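Local coordinates for Cag pathogenicity island protein (Cag10) (Helicobacter pylori 26695, PDB 6IQT), which is the VirB8 homologue of the Cag type IV secretion system and probably serves as a membrane-attached structural component of the secretion apparatus, this chain being its VirB8 domain, at residues Q23-S27 with Y134-A138. Numbering follows the deposited sequence.
Sequences QIVNS and YYDFA
How an extended arm ahead of the first helix can rest against a β-strand without joining the sheet is illustrated by residues 23-27, which lead toward helix 30-43 and run roughly opposite in direction to the end of strand 125-137. Ile24 to Ser27 have extended backbone angles, yet no direct hydrogen bond links the two segments; the closest CA pair, Ile24 and Phe137, is 7.0 Å apart, and 234 Å² is buried.

Apolar packing centres on Phe137 (chi1 m), whose CA-to-CB bond points toward the arm. That of Ile24 points toward the strand, that of Val25 away. Ile24, in the mt rotamer, brings CG2 to 3.7 Å from Phe137 CB. Van der Waals contacts with oxygens adjoin it: Ile24 CD1 lies 3.7 Å from the carbonyl Ala138 O and, meeting the ring obliquely, Val25 O 3.5 Å from Phe137 CZ and Asn26 OD1 3.6 Å from Phe137 CE2. In this VirB8 domain of the NTF2 clan, helices pack on a curved antiparallel sheet, and Phe137 and Tyr135 also touch Val31 of helix 30-43, so the arm covers the strand end beside that helix.

Water supplies the polar links. Asn26, chi1 t, accepts through OD1 from water 1 (2.7 Å), which also hydrogen-bonds Tyr135 OH (2.8 Å). Water 2 donates to Asp136 OD1 (3.3 Å) and weakly accepts from Asn26 ND2 (3.5 Å). Asp136 OD1 additionally accepts from Phe137 N at 2.7 Å.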
ATOM      1  N   GLN A  23     -23.299  13.688 -14.702  1.00 51.45           N
ATOM      2  CA  GLN A  23     -22.196  14.116 -13.878  1.00 34.19           C
ATOM      3  C   GLN A  23     -21.293  12.959 -13.533  1.00 27.99           C
ATOM      4  O   GLN A  23     -20.255  13.160 -12.916  1.00 26.52           O
ATOM      5  CB  GLN A  23     -22.695  14.770 -12.600  1.00 36.94           C
ATOM      6  CG  GLN A  23     -22.702  16.275 -12.682  1.00 53.36           C
ATOM      7  CD  GLN A  23     -23.368  16.906 -11.479  1.00 72.90           C
ATOM      8  OE1 GLN A  23     -22.793  16.951 -10.391  1.00 83.65           O
ATOM      9  NE2 GLN A  23     -24.590  17.395 -11.663  1.00 81.32           N
ATOM     10  N   ILE A  24     -21.679  11.743 -13.916  1.00 28.23           N
ATOM     11  CA  ILE A  24     -20.830  10.576 -13.712  1.00 31.06           C
ATOM     12  C   ILE A  24     -20.746   9.817 -15.023  1.00 27.98           C
ATOM     13  O   ILE A  24     -21.774   9.504 -15.634  1.00 30.76           O
ATOM     14  CB  ILE A  24     -21.337   9.651 -12.587  1.00 29.90           C
ATOM     15  CG1 ILE A  24     -21.309  10.366 -11.233  1.00 32.78           C
ATOM     16  CG2 ILE A  24     -20.461   8.390 -12.507  1.00 29.67           C
ATOM     17  CD1 ILE A  24     -22.057   9.619 -10.147  1.00 36.19           C
ATOM     18  N   VAL A  25     -19.523   9.560 -15.469  1.00 28.53           N
ATOM     19  CA  VAL A  25     -19.251   8.640 -16.563  1.00 28.45           C
ATOM     20  C   VAL A  25     -18.401   7.523 -15.970  1.00 31.56           C
ATOM     21  O   VAL A  25     -17.295   7.778 -15.474  1.00 31.58           O
ATOM     22  CB  VAL A  25     -18.531   9.325 -17.734  1.00 28.38           C
ATOM     23  CG1 VAL A  25     -18.178   8.297 -18.807  1.00 27.77           C
ATOM     24  CG2 VAL A  25     -19.412  10.406 -18.332  1.00 28.78           C
ATOM     25  N   ASN A  26     -18.925   6.299 -15.992  1.00 25.40           N
ATOM     26  CA  ASN A  26     -18.281   5.155 -15.346  1.00 27.09           C
ATOM     27  C   ASN A  26     -17.849   4.182 -16.441  1.00 29.68           C
ATOM     28  O   ASN A  26     -18.658   3.396 -16.944  1.00 30.52           O
ATOM     29  CB  ASN A  26     -19.232   4.501 -14.342  1.00 26.22           C
ATOM     30  CG  ASN A  26     -18.557   3.445 -13.487  1.00 37.38           C
ATOM     31  OD1 ASN A  26     -17.448   2.995 -13.778  1.00 31.03           O
ATOM     32  ND2 ASN A  26     -19.227   3.053 -12.411  1.00 47.46           N
ATOM     33  N   SER A  27     -16.580   4.260 -16.831  1.00 26.25           N
ATOM     34  CA  SER A  27     -16.040   3.392 -17.867  1.00 22.65           C
ATOM     35  C   SER A  27     -14.580   3.110 -17.557  1.00 29.48           C
ATOM     36  O   SER A  27     -13.912   3.888 -16.862  1.00 22.89           O
ATOM     37  CB  SER A  27     -16.146   4.016 -19.259  1.00 27.05           C
ATOM     38  OG  SER A  27     -15.258   5.119 -19.359  1.00 29.91           O
ATOM     39  N   TYR A 134      -8.553   2.109  -3.901  1.00 19.83           N
ATOM     40  CA  TYR A 134      -9.977   1.828  -3.808  1.00 22.75           C
ATOM     41  C   TYR A 134     -10.724   3.097  -4.180  1.00 21.27           C
ATOM     42  O   TYR A 134     -10.417   4.170  -3.651  1.00 23.65           O
ATOM     43  CB  TYR A 134     -10.342   1.374  -2.393  1.00 24.84           C
ATOM     44  CG  TYR A 134      -9.637   0.103  -1.961  1.00 25.56           C
ATOM     45  CD1 TYR A 134      -8.325   0.119  -1.510  1.00 22.71           C
ATOM     46  CD2 TYR A 134     -10.290  -1.116  -2.015  1.00 23.35           C
ATOM     47  CE1 TYR A 134      -7.682  -1.073  -1.111  1.00 24.87           C
ATOM     48  CE2 TYR A 134      -9.662  -2.285  -1.643  1.00 27.39           C
ATOM     49  CZ  TYR A 134      -8.367  -2.262  -1.185  1.00 30.41           C
ATOM     50  OH  TYR A 134      -7.766  -3.449  -0.804  1.00 29.29           O
ATOM     51  N   TYR A 135     -11.706   2.990  -5.079  1.00 21.58           N
ATOM     52  CA  TYR A 135     -12.376   4.188  -5.564  1.00 22.63           C
ATOM     53  C   TYR A 135     -13.879   3.960  -5.691  1.00 22.47           C
ATOM     54  O   TYR A 135     -14.368   2.829  -5.757  1.00 23.69           O
ATOM     55  CB  TYR A 135     -11.809   4.666  -6.928  1.00 20.63           C
ATOM     56  CG  TYR A 135     -12.298   3.834  -8.088  1.00 20.70           C
ATOM     57  CD1 TYR A 135     -11.598   2.710  -8.491  1.00 19.99           C
ATOM     58  CD2 TYR A 135     -13.481   4.162  -8.766  1.00 24.86           C
ATOM     59  CE1 TYR A 135     -12.046   1.918  -9.550  1.00 22.57           C
ATOM     60  CE2 TYR A 135     -13.945   3.368  -9.812  1.00 24.62           C
ATOM     61  CZ  TYR A 135     -13.232   2.247 -10.192  1.00 24.25           C
ATOM     62  OH  TYR A 135     -13.682   1.467 -11.236  1.00 23.88           O
ATOM     63  N   ASP A 136     -14.596   5.078  -5.742  1.00 23.30           N
ATOM     64  CA  ASP A 136     -15.985   5.097  -6.185  1.00 23.69           C
ATOM     65  C   ASP A 136     -16.229   6.453  -6.828  1.00 25.85           C
ATOM     66  O   ASP A 136     -15.388   7.351  -6.749  1.00 28.67           O
ATOM     67  CB  ASP A 136     -16.942   4.818  -5.022  1.00 29.91           C
ATOM     68  CG  ASP A 136     -18.348   4.420  -5.482  1.00 41.52           C
ATOM     69  OD1 ASP A 136     -18.613   4.323  -6.705  1.00 39.64           O
ATOM     70  OD2 ASP A 136     -19.191   4.188  -4.594  1.00 46.57           O
ATOM     71  N   PHE A 137     -17.376   6.599  -7.499  1.00 28.01           N
ATOM     72  CA  PHE A 137     -17.748   7.882  -8.095  1.00 31.94           C
ATOM     73  C   PHE A 137     -18.696   8.620  -7.156  1.00 32.03           C
ATOM     74  O   PHE A 137     -19.648   8.031  -6.645  1.00 36.51           O
ATOM     75  CB  PHE A 137     -18.396   7.693  -9.473  1.00 30.67           C
ATOM     76  CG  PHE A 137     -17.411   7.406 -10.561  1.00 28.47           C
ATOM     77  CD1 PHE A 137     -16.758   8.441 -11.214  1.00 29.28           C
ATOM     78  CD2 PHE A 137     -17.115   6.102 -10.919  1.00 26.32           C
ATOM     79  CE1 PHE A 137     -15.837   8.179 -12.222  1.00 29.21           C
ATOM     80  CE2 PHE A 137     -16.184   5.832 -11.922  1.00 24.17           C
ATOM     81  CZ  PHE A 137     -15.552   6.868 -12.574  1.00 25.81           C
ATOM     82  N   ALA A 138     -18.431   9.901  -6.933  1.00 31.95           N
ATOM     83  CA  ALA A 138     -19.233  10.717  -6.015  1.00 44.01           C
ATOM     84  C   ALA A 138     -20.645  10.940  -6.549  1.00 50.81           C
ATOM     85  O   ALA A 138     -20.855  11.766  -7.431  1.00 53.67           O
ATOM     86  CB  ALA A 138     -18.547  12.056  -5.760  1.00 40.48           C
TER
HETATM   87  O   HOH W   1     -16.401   1.541 -11.724  1.00 31.71           O
HETATM   88  O   HOH W   2     -17.772   2.505  -9.326  1.00 41.83           O